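Local coordinates for protein glutathione reductase (Bartonella henselae, PDB 3O0H) that probably catalyses the NADPH-dependent reduction of glutathione disulfide to glutathione, using bound flavin-adenine dinucleotide and a redox-active disulfide, at residues 316-319 against 320-323; 331-334 against 335-338. One frame throughout, in Å; residues are numbered along the deposited sequence.

In the fold
Both contacts are local and follow one another along the chain, without nesting or crossing. Coming from helix 295-298, the chain turns at 316-319 and enters strand 321-323, an outermost strand of the five-stranded parallel sheet of the FAD-binding domain; contact 1 closes this turn. The chain then runs past D326, whose backbone amide bonds to FAD, to 331-334, where contact 2 starts helix 334-349 beside the pyrimidine end of the flavin. Their centres are about 19 Å apart, with nearest atoms about 8 Å apart. Together they mark the two ends of the passage from strand 321-323 to helix 334-349, from the sheet edge to the cofactor and the second subunit.

Contact 1 (316-319 against 320-323); sequences TNVS and HIWA
A type I beta turn runs from V318 to I321, closed by the I321 N to V318 O hydrogen bond of 2.8 Å. Just outside the turn, T316 grips the carbonyl of I321 twice: its backbone N lies 2.9 Å from I321 O, while its OG1, also 2.9 Å from I321 O, comes from well above the carbonyl plane. Placed between the backbone N and carbonyl carbon (chi1 77°), the T316 hydroxyl also accepts from V318 N, 3.0 Å from T316 OG1, an ST turn. It thus donates forward and accepts from its own loop, which should fix its rotation. V318 and H320 point the same way, and V318 CG1 approaches the imidazole obliquely, 3.3 Å from H320 CE1. The same methyl touches I321 CD1, while I321 CG1 lies over one face of the imidazole near its rim. At the ring edge, in plane, a water bridges H320 ND1 and S319 OG; NE2 bonds to E141 O, so both ring nitrogens are engaged. S319 O rests over one face of the W322 indole, 3.5 Å from CH2. Beyond the turn, H320 stacks on H142, W322 meets F344 edge-to-face, and strand 321-323 pairs in parallel with strand 158-160, against which I321, W322 and A323 pack.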
ATOM      1  N   THR B 316      -6.823 -12.088  36.063  1.00 14.74           N
ATOM      2  CA  THR B 316      -5.783 -12.607  36.963  1.00 14.80           C
ATOM      3  C   THR B 316      -6.315 -13.769  37.825  1.00 16.09           C
ATOM      4  O   THR B 316      -7.492 -14.205  37.727  1.00 15.80           O
ATOM      5  CB  THR B 316      -5.168 -11.482  37.879  1.00 14.03           C
ATOM      6  OG1 THR B 316      -6.069 -11.178  38.949  1.00 13.90           O
ATOM      7  CG2 THR B 316      -4.849 -10.176  37.049  1.00 11.56           C
ATOM      8  N   ASN B 317      -5.441 -14.285  38.695  1.00 16.44           N
ATOM      9  CA  ASN B 317      -5.851 -15.249  39.717  1.00 16.69           C
ATOM     10  C   ASN B 317      -6.725 -14.656  40.831  1.00 16.83           C
ATOM     11  O   ASN B 317      -7.192 -15.399  41.671  1.00 17.91           O
ATOM     12  CB  ASN B 317      -4.632 -15.971  40.304  1.00 17.84           C
ATOM     13  CG  ASN B 317      -3.719 -15.032  41.095  1.00 15.12           C
ATOM     14  OD1 ASN B 317      -3.426 -13.943  40.671  1.00 13.82           O
ATOM     15  ND2 ASN B 317      -3.288 -15.476  42.259  1.00 19.05           N
ATOM     16  N   VAL B 318      -6.923 -13.340  40.843  1.00 15.31           N
ATOM     17  CA  VAL B 318      -7.876 -12.684  41.709  1.00 15.35           C
ATOM     18  C   VAL B 318      -9.068 -12.225  40.865  1.00 16.13           C
ATOM     19  O   VAL B 318      -8.923 -11.366  39.987  1.00 13.95           O
ATOM     20  CB  VAL B 318      -7.253 -11.472  42.438  1.00 14.77           C
ATOM     21  CG1 VAL B 318      -8.268 -10.817  43.395  1.00 15.15           C
ATOM     22  CG2 VAL B 318      -6.004 -11.952  43.199  1.00 15.66           C
ATOM     23  N   SER B 319     -10.241 -12.782  41.178  1.00 16.87           N
ATOM     24  CA  SER B 319     -11.384 -12.793  40.265  1.00 18.30           C
ATOM     25  C   SER B 319     -11.909 -11.390  39.856  1.00 17.45           C
ATOM     26  O   SER B 319     -12.543 -11.286  38.845  1.00 17.43           O
ATOM     27  CB  SER B 319     -12.517 -13.682  40.825  1.00 20.55           C
ATOM     28  OG  SER B 319     -13.107 -13.079  41.992  1.00 22.67           O
ATOM     29  N   HIS B 320     -11.631 -10.351  40.633  1.00 17.10           N
ATOM     30  CA  HIS B 320     -12.013  -8.940  40.300  1.00 17.03           C
ATOM     31  C   HIS B 320     -10.845  -8.085  39.781  1.00 15.53           C
ATOM     32  O   HIS B 320     -10.973  -6.855  39.631  1.00 15.45           O
ATOM     33  CB  HIS B 320     -12.644  -8.259  41.525  1.00 17.45           C
ATOM     34  CG  HIS B 320     -11.680  -8.031  42.635  1.00 17.44           C
ATOM     35  ND1 HIS B 320     -11.371  -9.016  43.552  1.00 16.82           N
ATOM     36  CD2 HIS B 320     -10.921  -6.948  42.955  1.00 11.91           C
ATOM     37  CE1 HIS B 320     -10.469  -8.539  44.397  1.00 18.01           C
ATOM     38  NE2 HIS B 320     -10.169  -7.298  44.047  1.00 17.40           N
ATOM     39  N   ILE B 321      -9.715  -8.733  39.483  1.00 14.56           N
ATOM     40  CA  ILE B 321      -8.549  -8.050  38.931  1.00 13.19           C
ATOM     41  C   ILE B 321      -8.214  -8.640  37.547  1.00 13.55           C
ATOM     42  O   ILE B 321      -8.074  -9.877  37.395  1.00 15.10           O
ATOM     43  CB  ILE B 321      -7.339  -8.093  39.880  1.00 12.72           C
ATOM     44  CG1 ILE B 321      -7.722  -7.572  41.269  1.00 13.14           C
ATOM     45  CG2 ILE B 321      -6.176  -7.231  39.339  1.00 12.68           C
ATOM     46  CD1 ILE B 321      -6.588  -7.667  42.349  1.00  9.31           C
ATOM     47  N   TRP B 322      -8.144  -7.754  36.547  1.00 13.27           N
ATOM     48  CA  TRP B 322      -7.883  -8.141  35.159  1.00 14.64           C
ATOM     49  C   TRP B 322      -6.638  -7.409  34.731  1.00 12.60           C
ATOM     50  O   TRP B 322      -6.175  -6.539  35.456  1.00 13.01           O
ATOM     51  CB  TRP B 322      -9.062  -7.750  34.256  1.00 15.26           C
ATOM     52  CG  TRP B 322     -10.342  -8.622  34.333  1.00 19.28           C
ATOM     53  CD1 TRP B 322     -10.721  -9.604  33.437  1.00 19.61           C
ATOM     54  CD2 TRP B 322     -11.407  -8.512  35.266  1.00 22.76           C
ATOM     55  NE1 TRP B 322     -11.920 -10.116  33.780  1.00 25.65           N
ATOM     56  CE2 TRP B 322     -12.380  -9.476  34.902  1.00 24.53           C
ATOM     57  CE3 TRP B 322     -11.643  -7.695  36.367  1.00 21.89           C
ATOM     58  CZ2 TRP B 322     -13.565  -9.655  35.604  1.00 28.26           C
ATOM     59  CZ3 TRP B 322     -12.816  -7.863  37.069  1.00 26.16           C
ATOM     60  CH2 TRP B 322     -13.774  -8.847  36.696  1.00 30.10           C
ATOM     61  N   ALA B 323      -6.072  -7.758  33.569  1.00 11.83           N
ATOM     62  CA  ALA B 323      -4.880  -7.049  33.033  1.00 11.12           C
ATOM     63  C   ALA B 323      -4.911  -7.169  31.514  1.00 11.90           C
ATOM     64  O   ALA B 323      -5.389  -8.186  30.989  1.00 13.16           O
ATOM     65  CB  ALA B 323      -3.553  -7.634  33.581  1.00 11.68           C
TER
HETATM   66  O   HOH W   1     -12.434 -11.521  44.157  1.00 14.12           O

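Contact 2 (331-334 against 335-338); sequences IQLT and PVAI. With FAD (flavin-adenine dinucleotide), chain H.
With OG1 beside its backbone N and CG2 anti to it (chi1 -83°), T334 sends its two branches to different partners: the hydroxyl lies against the ribityl chain of FAD, 3.3 Å from C4', and the methyl meets I338 CD1 at 3.7 Å. L333, its CG anti to the carbonyl carbon (chi1 -62°), lays its side chain obliquely across V336, with CB and CD1 both touching V336 CG2. L333 CD2 approaches the pyrimidine end of the flavin, 3.7 Å from FAD O2, with L333 CB about as close to that oxygen. I331 CG2 adds a looser apolar touch on V336 CG2.

L333 occupies the N-cap position. Its carbonyl receives A337 N at 3.0 Å and, weakly, V336 N, while I338 N continues the helical pattern to T334 O. P335, in the first turn, has no amide hydrogen to offer, and its CD is pressed close to T334 CB, at 3.4 Å. The T334 amide, not used by the helix at this point, instead donates to FAD O2 at 3.0 Å. The hydroxyl of T334 is hydrogen-bonded to S36 OG, which ties the helix start to helix 36-47; I338 packs on R40 of that helix. H459 of the second subunit packs on T334 and P335, and its backbone O bonds to FAD as well.

A helix N terminus directed at the pyrimidine C2 carbonyl of the flavin is a feature of the glutathione reductase family. As in its relatives, the helix dipole and the T334 amide would be expected to stabilise negative charge building up at the N1-C2=O2 locus of the reduced flavin.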
ATOM      1  N   ILE B 331       3.212 -10.436  22.937  1.00 14.04           N
ATOM      2  CA  ILE B 331       3.911  -9.545  21.988  1.00 14.00           C
ATOM      3  C   ILE B 331       3.484  -8.110  22.272  1.00 13.03           C
ATOM      4  O   ILE B 331       2.302  -7.819  22.514  1.00 12.24           O
ATOM      5  CB  ILE B 331       3.617  -9.982  20.500  1.00 15.11           C
ATOM      6  CG1 ILE B 331       4.486  -9.215  19.493  1.00 16.05           C
ATOM      7  CG2 ILE B 331       2.149  -9.853  20.158  1.00 16.42           C
ATOM      8  CD1 ILE B 331       4.562  -9.902  18.140  1.00 19.15           C
ATOM      9  N   GLN B 332       4.449  -7.205  22.213  1.00 12.71           N
ATOM     10  CA  GLN B 332       4.230  -5.853  22.644  1.00 11.79           C
ATOM     11  C   GLN B 332       3.849  -4.997  21.437  1.00 12.05           C
ATOM     12  O   GLN B 332       4.725  -4.463  20.716  1.00 12.25           O
ATOM     13  CB  GLN B 332       5.509  -5.347  23.316  1.00 13.26           C
ATOM     14  CG  GLN B 332       5.845  -6.087  24.596  1.00 14.23           C
ATOM     15  CD  GLN B 332       7.209  -5.717  25.162  1.00 18.40           C
ATOM     16  OE1 GLN B 332       7.898  -4.807  24.661  1.00 18.82           O
ATOM     17  NE2 GLN B 332       7.587  -6.383  26.232  1.00 16.54           N
ATOM     18  N   LEU B 333       2.547  -4.878  21.227  1.00 11.91           N
ATOM     19  CA  LEU B 333       1.982  -4.135  20.102  1.00 12.96           C
ATOM     20  C   LEU B 333       0.738  -3.391  20.552  1.00 12.30           C
ATOM     21  O   LEU B 333      -0.118  -3.896  21.327  1.00 12.72           O
ATOM     22  CB  LEU B 333       1.604  -5.082  18.937  1.00 12.35           C
ATOM     23  CG  LEU B 333       2.697  -5.911  18.254  1.00 14.29           C
ATOM     24  CD1 LEU B 333       2.095  -7.095  17.434  1.00 13.51           C
ATOM     25  CD2 LEU B 333       3.704  -5.096  17.388  1.00 13.70           C
ATOM     26  N   THR B 334       0.575  -2.196  20.019  1.00 12.79           N
ATOM     27  CA  THR B 334      -0.552  -1.401  20.385  1.00 13.03           C
ATOM     28  C   THR B 334      -1.886  -2.047  19.959  1.00 12.53           C
ATOM     29  O   THR B 334      -2.815  -2.074  20.735  1.00 11.33           O
ATOM     30  CB  THR B 334      -0.412   0.013  19.851  1.00 14.03           C
ATOM     31  OG1 THR B 334       0.404   0.764  20.773  1.00 14.51           O
ATOM     32  CG2 THR B 334      -1.796   0.691  19.704  1.00 13.94           C
ATOM     33  N   PRO B 335      -1.984  -2.567  18.742  1.00 12.64           N
ATOM     34  CA  PRO B 335      -3.271  -3.163  18.378  1.00 13.50           C
ATOM     35  C   PRO B 335      -3.666  -4.353  19.227  1.00 13.83           C
ATOM     36  O   PRO B 335      -4.870  -4.587  19.454  1.00 16.33           O
ATOM     37  CB  PRO B 335      -3.048  -3.597  16.937  1.00 14.43           C
ATOM     38  CG  PRO B 335      -1.979  -2.711  16.450  1.00 14.99           C
ATOM     39  CD  PRO B 335      -1.095  -2.460  17.568  1.00 12.90           C
ATOM     40  N   VAL B 336      -2.680  -5.077  19.723  1.00 12.02           N
ATOM     41  CA  VAL B 336      -2.939  -6.210  20.582  1.00 13.02           C
ATOM     42  C   VAL B 336      -3.431  -5.758  21.960  1.00 12.04           C
ATOM     43  O   VAL B 336      -4.330  -6.358  22.526  1.00 10.65           O
ATOM     44  CB  VAL B 336      -1.743  -7.108  20.684  1.00 12.59           C
ATOM     45  CG1 VAL B 336      -2.059  -8.315  21.578  1.00 16.10           C
ATOM     46  CG2 VAL B 336      -1.345  -7.626  19.276  1.00 14.44           C
ATOM     47  N   ALA B 337      -2.812  -4.702  22.501  1.00 12.27           N
ATOM     48  CA  ALA B 337      -3.309  -4.085  23.743  1.00 13.31           C
ATOM     49  C   ALA B 337      -4.766  -3.584  23.620  1.00 13.02           C
ATOM     50  O   ALA B 337      -5.562  -3.733  24.533  1.00 13.49           O
ATOM     51  CB  ALA B 337      -2.400  -2.920  24.172  1.00 14.41           C
ATOM     52  N   ILE B 338      -5.116  -2.977  22.483  1.00 13.08           N
ATOM     53  CA  ILE B 338      -6.509  -2.529  22.207  1.00 12.85           C
ATOM     54  C   ILE B 338      -7.455  -3.754  22.154  1.00 13.84           C
ATOM     55  O   ILE B 338      -8.563  -3.739  22.739  1.00 13.09           O
ATOM     56  CB  ILE B 338      -6.571  -1.639  20.892  1.00 13.62           C
ATOM     57  CG1 ILE B 338      -5.794  -0.309  21.136  1.00 13.14           C
ATOM     58  CG2 ILE B 338      -8.050  -1.402  20.460  1.00 16.61           C
ATOM     59  CD1 ILE B 338      -5.462   0.557  19.876  1.00 14.24           C
TER
HETATM   60  PA  FAD H 500       1.294   1.586  27.503  1.00 12.80           P
HETATM   61  O1A FAD H 500       2.787   1.554  27.630  1.00 12.38           O
HETATM   62  O2A FAD H 500       0.794   2.228  26.238  1.00 12.81           O
HETATM   63  O5B FAD H 500       0.588   2.297  28.748  1.00 11.58           O
HETATM   64  C5B FAD H 500       0.943   2.072  30.096  1.00 12.86           C
HETATM   65  C4B FAD H 500       0.677   3.382  30.809  1.00 11.36           C
HETATM   66  O4B FAD H 500       0.653   3.203  32.217  1.00 13.53           O
HETATM   67  C3B FAD H 500       1.716   4.462  30.530  1.00 11.40           C
HETATM   68  O3B FAD H 500       1.072   5.667  30.103  1.00 14.23           O
HETATM   69  C2B FAD H 500       2.414   4.669  31.860  1.00 13.87           C
HETATM   70  O2B FAD H 500       2.781   6.017  32.038  1.00 13.57           O
HETATM   71  C1B FAD H 500       1.374   4.299  32.862  1.00 12.14           C
HETATM   72  N9A FAD H 500       1.730   3.659  34.139  1.00 11.65           N
HETATM   73  C8A FAD H 500       2.537   2.578  34.340  1.00  9.30           C
HETATM   74  N7A FAD H 500       2.470   2.236  35.635  1.00  9.28           N
HETATM   75  C5A FAD H 500       1.610   3.104  36.247  1.00  9.21           C
HETATM   76  C6A FAD H 500       1.107   3.183  37.518  1.00 11.56           C
HETATM   77  N6A FAD H 500       1.484   2.352  38.502  1.00 11.03           N
HETATM   78  N1A FAD H 500       0.206   4.175  37.819  1.00 11.19           N
HETATM   79  C2A FAD H 500      -0.208   5.038  36.832  1.00 13.23           C
HETATM   80  N3A FAD H 500       0.260   4.943  35.564  1.00 12.87           N
HETATM   81  C4A FAD H 500       1.121   3.952  35.294  1.00 11.87           C
HETATM   82  N1  FAD H 500       3.684  -1.009  18.809  1.00 13.72           N
HETATM   83  C2  FAD H 500       3.071  -1.155  17.581  1.00 11.18           C
HETATM   84  O2  FAD H 500       2.024  -1.834  17.425  1.00 12.68           O
HETATM   85  N3  FAD H 500       3.601  -0.549  16.511  1.00 12.28           N
HETATM   86  C4  FAD H 500       4.726   0.256  16.586  1.00 14.17           C
HETATM   87  O4  FAD H 500       5.104   0.803  15.543  1.00 13.93           O
HETATM   88  C4X FAD H 500       5.352   0.410  17.823  1.00 11.92           C
HETATM   89  N5  FAD H 500       6.456   1.204  17.972  1.00 14.92           N
HETATM   90  C5X FAD H 500       7.010   1.351  19.244  1.00 11.58           C
HETATM   91  C6  FAD H 500       8.137   2.145  19.368  1.00 11.57           C
HETATM   92  C7  FAD H 500       8.725   2.341  20.610  1.00 12.69           C
HETATM   93  C7M FAD H 500       9.951   3.234  20.696  1.00 14.26           C
HETATM   94  C8  FAD H 500       8.180   1.745  21.730  1.00 10.10           C
HETATM   95  C8M FAD H 500       8.826   1.910  23.090  1.00 10.35           C
HETATM   96  C9  FAD H 500       7.064   0.924  21.608  1.00  9.20           C
HETATM   97  C9A FAD H 500       6.478   0.722  20.354  1.00  8.53           C
HETATM   98  N10 FAD H 500       5.360  -0.076  20.181  1.00 12.23           N
HETATM   99  C10 FAD H 500       4.793  -0.211  18.939  1.00 12.02           C
HETATM  100  C1' FAD H 500       4.729  -0.799  21.305  1.00 10.35           C
HETATM  101  C2' FAD H 500       3.534  -0.095  21.896  1.00 12.33           C
HETATM  102  O2' FAD H 500       3.951   1.160  22.397  1.00 12.21           O
HETATM  103  C3' FAD H 500       2.997  -0.948  23.015  1.00 10.98           C
HETATM  104  O3' FAD H 500       2.816  -2.304  22.649  1.00 12.45           O
HETATM  105  C4' FAD H 500       1.739  -0.333  23.588  1.00 13.31           C
HETATM  106  O4' FAD H 500       2.034   1.007  23.994  1.00 14.55           O
HETATM  107  C5' FAD H 500       1.253  -1.117  24.800  1.00 11.45           C
HETATM  108  O5' FAD H 500       0.016  -0.561  25.299  1.00 11.35           O
HETATM  109  P   FAD H 500      -0.259  -0.751  26.869  1.00 10.72           P
HETATM  110  O1P FAD H 500      -1.656  -0.274  27.198  1.00 14.03           O
HETATM  111  O2P FAD H 500       0.008  -2.189  27.260  1.00 10.01           O
HETATM  112  O3P FAD H 500       0.842   0.057  27.673  1.00 10.76           O